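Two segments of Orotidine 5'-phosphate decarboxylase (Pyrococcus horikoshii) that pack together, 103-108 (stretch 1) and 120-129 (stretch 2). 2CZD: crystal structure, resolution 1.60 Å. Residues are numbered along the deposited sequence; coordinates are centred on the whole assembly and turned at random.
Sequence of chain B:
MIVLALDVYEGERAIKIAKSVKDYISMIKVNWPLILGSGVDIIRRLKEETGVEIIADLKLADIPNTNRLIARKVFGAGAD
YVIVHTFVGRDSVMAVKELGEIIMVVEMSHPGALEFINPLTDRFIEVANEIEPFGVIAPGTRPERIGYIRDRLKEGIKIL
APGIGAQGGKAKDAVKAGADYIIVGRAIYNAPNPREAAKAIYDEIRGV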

ATOM      1  N   ILE B 103       2.164 -12.952   3.899  1.00  8.52           N
ATOM      2  CA  ILE B 103       3.521 -12.792   4.423  1.00  7.54           C
ATOM      3  C   ILE B 103       3.436 -11.438   5.124  1.00  7.58           C
ATOM      4  O   ILE B 103       3.005 -10.462   4.516  1.00  9.11           O
ATOM      5  CB  ILE B 103       4.564 -12.739   3.288  1.00  7.96           C
ATOM      6  CG1 ILE B 103       4.697 -14.134   2.669  1.00 10.84           C
ATOM      7  CG2 ILE B 103       5.932 -12.221   3.835  1.00  9.82           C
ATOM      8  CD1 ILE B 103       5.396 -14.147   1.314  1.00  9.01           C
ATOM      9  N   MET B 104       3.846 -11.366   6.389  1.00  8.04           N
ATOM     10  CA  MET B 104       3.734 -10.124   7.158  1.00  8.91           C
ATOM     11  C   MET B 104       5.009  -9.324   7.304  1.00  7.90           C
ATOM     12  O   MET B 104       6.080  -9.875   7.444  1.00  9.83           O
ATOM     13  CB  MET B 104       3.176 -10.437   8.561  1.00  8.40           C
ATOM     14  CG  MET B 104       1.750 -10.967   8.522  1.00  8.26           C
ATOM     15  SD  MET B 104       1.165 -11.574  10.141  1.00  9.98           S
ATOM     16  CE  MET B 104       1.186 -10.044  11.138  1.00 10.97           C
ATOM     17  N   VAL B 105       4.872  -7.997   7.293  1.00  8.79           N
ATOM     18  CA  VAL B 105       6.013  -7.111   7.459  1.00  8.90           C
ATOM     19  C   VAL B 105       6.172  -6.825   8.944  1.00  8.05           C
ATOM     20  O   VAL B 105       5.263  -6.262   9.586  1.00  8.58           O
ATOM     21  CB  VAL B 105       5.798  -5.738   6.761  1.00  7.64           C
ATOM     22  CG1 VAL B 105       6.968  -4.790   7.098  1.00  9.29           C
ATOM     23  CG2 VAL B 105       5.646  -5.922   5.255  1.00 11.53           C
ATOM     24  N   VAL B 106       7.327  -7.205   9.482  1.00  9.13           N
ATOM     25  CA  VAL B 106       7.609  -6.960  10.888  1.00  8.30           C
ATOM     26  C   VAL B 106       8.818  -6.057  11.100  1.00 10.68           C
ATOM     27  O   VAL B 106       9.047  -5.567  12.202  1.00 10.78           O
ATOM     28  CB  VAL B 106       7.823  -8.291  11.658  1.00  7.65           C
ATOM     29  CG1 VAL B 106       6.617  -9.190  11.467  1.00  9.64           C
ATOM     30  CG2 VAL B 106       9.118  -8.987  11.206  1.00 11.48           C
ATOM     31  N   GLU B 107       9.583  -5.836  10.043  1.00 10.40           N
ATOM     32  CA  GLU B 107      10.781  -5.004  10.119  1.00 11.98           C
ATOM     33  C   GLU B 107      11.107  -4.562   8.693  1.00 12.13           C
ATOM     34  O   GLU B 107      10.904  -5.331   7.748  1.00 12.69           O
ATOM     35  CB  GLU B 107      11.937  -5.835  10.688  1.00 10.80           C
ATOM     36  CG  GLU B 107      13.211  -5.033  10.918  1.00 13.49           C
ATOM     37  CD  GLU B 107      14.293  -5.849  11.610  1.00 17.02           C
ATOM     38  OE1 GLU B 107      14.014  -6.427  12.680  1.00 18.04           O
ATOM     39  OE2 GLU B 107      15.421  -5.895  11.095  1.00 22.37           O
ATOM     40  N   MET B 108      11.597  -3.332   8.532  1.00 12.02           N
ATOM     41  CA  MET B 108      11.945  -2.858   7.196  1.00 13.63           C
ATOM     42  C   MET B 108      13.410  -2.470   7.056  1.00 13.67           C
ATOM     43  O   MET B 108      14.113  -2.277   8.055  1.00 14.47           O
ATOM     44  CB  MET B 108      10.999  -1.738   6.768  1.00 13.79           C
ATOM     45  CG  MET B 108       9.666  -2.328   6.363  1.00  9.42           C
ATOM     46  SD  MET B 108       8.462  -1.094   5.841  1.00 13.29           S
ATOM     47  CE  MET B 108       8.908  -0.908   4.101  1.00 15.99           C
ATOM     48  N   LEU B 120       9.117  -1.244  16.859  1.00 10.71           N
ATOM     49  CA  LEU B 120       7.988  -2.107  17.196  1.00 11.71           C
ATOM     50  C   LEU B 120       8.135  -3.557  16.717  1.00  9.98           C
ATOM     51  O   LEU B 120       7.233  -4.360  16.922  1.00 10.96           O
ATOM     52  CB  LEU B 120       6.689  -1.527  16.612  1.00 12.53           C
ATOM     53  CG  LEU B 120       6.045  -0.369  17.392  1.00 12.76           C
ATOM     54  CD1 LEU B 120       4.985   0.325  16.547  1.00 12.58           C
ATOM     55  CD2 LEU B 120       5.420  -0.915  18.671  1.00 13.12           C
ATOM     56  N   THR B 121       9.254  -3.894  16.084  1.00  8.48           N
ATOM     57  CA  THR B 121       9.428  -5.243  15.566  1.00 10.27           C
ATOM     58  C   THR B 121       9.148  -6.353  16.575  1.00 11.13           C
ATOM     59  O   THR B 121       8.527  -7.357  16.238  1.00 11.38           O
ATOM     60  CB  THR B 121      10.848  -5.422  14.973  1.00  9.94           C
ATOM     61  OG1 THR B 121      10.980  -4.589  13.815  1.00 10.01           O
ATOM     62  CG2 THR B 121      11.109  -6.873  14.593  1.00 10.60           C
ATOM     63  N   ASP B 122       9.616  -6.210  17.805  1.00 10.91           N
ATOM     64  CA  ASP B 122       9.332  -7.278  18.759  1.00 11.63           C
ATOM     65  C   ASP B 122       7.823  -7.495  18.892  1.00 13.32           C
ATOM     66  O   ASP B 122       7.337  -8.630  18.964  1.00 12.26           O
ATOM     67  CB  ASP B 122       9.914  -6.939  20.130  1.00 13.91           C
ATOM     68  CG  ASP B 122      11.415  -7.079  20.177  1.00 17.96           C
ATOM     69  OD1 ASP B 122      12.019  -7.578  19.198  1.00 15.19           O
ATOM     70  OD2 ASP B 122      11.993  -6.692  21.216  1.00 18.05           O
ATOM     71  N   ARG B 123       7.070  -6.400  18.906  1.00 12.36           N
ATOM     72  CA  ARG B 123       5.625  -6.518  19.046  1.00 12.64           C
ATOM     73  C   ARG B 123       4.992  -7.069  17.774  1.00 11.60           C
ATOM     74  O   ARG B 123       4.025  -7.819  17.836  1.00 11.67           O
ATOM     75  CB  ARG B 123       5.018  -5.167  19.409  1.00 15.47           C
ATOM     76  CG  ARG B 123       5.514  -4.671  20.763  1.00 19.74           C
ATOM     77  CD  ARG B 123       4.791  -3.424  21.188  1.00 25.53           C
ATOM     78  NE  ARG B 123       3.379  -3.694  21.437  1.00 25.45           N
ATOM     79  CZ  ARG B 123       2.435  -2.764  21.404  1.00 26.67           C
ATOM     80  NH1 ARG B 123       2.760  -1.514  21.132  1.00 18.59           N
ATOM     81  NH2 ARG B 123       1.173  -3.091  21.648  1.00 28.53           N
ATOM     82  N   PHE B 124       5.530  -6.680  16.619  1.00 11.11           N
ATOM     83  CA  PHE B 124       4.986  -7.187  15.368  1.00 10.18           C
ATOM     84  C   PHE B 124       5.252  -8.689  15.248  1.00 10.34           C
ATOM     85  O   PHE B 124       4.444  -9.429  14.675  1.00  9.32           O
ATOM     86  CB  PHE B 124       5.584  -6.441  14.164  1.00  9.76           C
ATOM     87  CG  PHE B 124       5.190  -4.986  14.090  1.00  9.46           C
ATOM     88  CD1 PHE B 124       3.990  -4.547  14.644  1.00 10.81           C
ATOM     89  CD2 PHE B 124       5.993  -4.074  13.404  1.00 12.46           C
ATOM     90  CE1 PHE B 124       3.585  -3.214  14.513  1.00 11.05           C
ATOM     91  CE2 PHE B 124       5.598  -2.732  13.269  1.00 10.50           C
ATOM     92  CZ  PHE B 124       4.395  -2.309  13.822  1.00  9.85           C
ATOM     93  N   ILE B 125       6.390  -9.149  15.764  1.00 10.28           N
ATOM     94  CA  ILE B 125       6.654 -10.589  15.718  1.00 10.49           C
ATOM     95  C   ILE B 125       5.606 -11.325  16.586  1.00 10.64           C
ATOM     96  O   ILE B 125       5.131 -12.397  16.209  1.00 10.53           O
ATOM     97  CB  ILE B 125       8.077 -10.910  16.204  1.00 10.75           C
ATOM     98  CG1 ILE B 125       9.086 -10.427  15.162  1.00 11.69           C
ATOM     99  CG2 ILE B 125       8.237 -12.421  16.422  1.00  9.96           C
ATOM    100  CD1 ILE B 125      10.507 -10.430  15.699  1.00 11.46           C
ATOM    101  N   GLU B 126       5.250 -10.755  17.739  1.00  9.06           N
ATOM    102  CA  GLU B 126       4.233 -11.372  18.581  1.00 11.28           C
ATOM    103  C   GLU B 126       2.920 -11.441  17.807  1.00 10.88           C
ATOM    104  O   GLU B 126       2.203 -12.434  17.897  1.00 11.93           O
ATOM    105  CB  GLU B 126       4.029 -10.566  19.870  1.00 14.11           C
ATOM    106  CG  GLU B 126       5.271 -10.512  20.744  1.00 20.35           C
ATOM    107  CD  GLU B 126       5.102  -9.613  21.949  1.00 26.04           C
ATOM    108  OE1 GLU B 126       4.367  -8.607  21.848  1.00 24.81           O
ATOM    109  OE2 GLU B 126       5.724  -9.906  22.997  1.00 31.54           O
ATOM    110  N   VAL B 127       2.577 -10.395  17.053  1.00 11.29           N
ATOM    111  CA  VAL B 127       1.332 -10.458  16.277  1.00  9.66           C
ATOM    112  C   VAL B 127       1.444 -11.565  15.225  1.00 10.78           C
ATOM    113  O   VAL B 127       0.507 -12.331  15.028  1.00  9.15           O
ATOM    114  CB  VAL B 127       1.003  -9.113  15.560  1.00  7.92           C
ATOM    115  CG1 VAL B 127      -0.279  -9.257  14.760  1.00 11.12           C
ATOM    116  CG2 VAL B 127       0.879  -7.972  16.563  1.00 10.61           C
ATOM    117  N   ALA B 128       2.581 -11.649  14.535  1.00  8.00           N
ATOM    118  CA  ALA B 128       2.765 -12.715  13.550  1.00 10.01           C
ATOM    119  C   ALA B 128       2.656 -14.096  14.241  1.00 10.22           C
ATOM    120  O   ALA B 128       2.111 -15.035  13.685  1.00 11.92           O
ATOM    121  CB  ALA B 128       4.125 -12.571  12.861  1.00  9.64           C
ATOM    122  N   ASN B 129       3.174 -14.224  15.457  1.00  9.17           N
ATOM    123  CA  ASN B 129       3.072 -15.511  16.138  1.00 10.59           C
ATOM    124  C   ASN B 129       1.611 -15.887  16.401  1.00 13.02           C
ATOM    125  O   ASN B 129       1.253 -17.065  16.374  1.00 14.78           O
ATOM    126  CB  ASN B 129       3.861 -15.473  17.442  1.00 10.26           C
ATOM    127  CG  ASN B 129       5.350 -15.511  17.209  1.00 11.51           C
ATOM    128  OD1 ASN B 129       5.807 -15.860  16.113  1.00 12.73           O
ATOM    129  ND2 ASN B 129       6.116 -15.172  18.236  1.00 11.85           N
TER
HETATM  130  O   HOH W   1      13.810  -4.097  14.406  1.00 18.07           O

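The strand that includes residues 103-105 runs nearly antiparallel to the helix formed by residues 121-129, with an angle of 160° between their N-to-C directions and a closest axial approach of 9.4 Å. The two stretches draw closer as stretch 1 proceeds: the CA atoms of Met104 and Ala128 lie 7.0 Å apart, whereas those of Val106 and Phe124 are separated by 5.2 Å. Together the stretches bury 357 Å².

Ile103 makes no contact with the helix, its side chain lying out of reach. Met104, by contrast, directs its CA-to-CB bond toward the helix, and its m, t, p conformation brings the thioether against the last turn of stretch 2. Its CE lies 4.0 Å from Val127 CG1 and 3.9 Å from Ala128 CA, while SD sits 4.1 Å from Ala128 CB; the small alanine methyl meets the sulfur in a purely apolar contact. Val105 points sideways and contributes little.

Val106 has the largest area covered by the other stretch. Its CB packs 3.8 Å from Phe124 CB, CG2 lies 4.2 Å from Ile125 CG1 and CG1 lies 4.4 Å from Ala128 CB. Its carbonyl supplies the polar link: Thr121 OG1 donates a short hydrogen bond to Val106 O (2.7 Å), tying the first turn of the helix to the loop after the strand. The same oxygen accepts a CA-H...O contact from Thr121 CA (3.4 Å) and lies at the edge of the Phe124 ring, 3.6 Å from CD2.

Glu107 extends the polar end of the contact. Its CB lies 3.5 Å from Thr121 OG1, and a water donates to both Thr121 OG1 and Glu107 OE1 (each 2.9 Å from the water O), the latter bond being weak. Met108 leads its side-chain end away and leaves the interface.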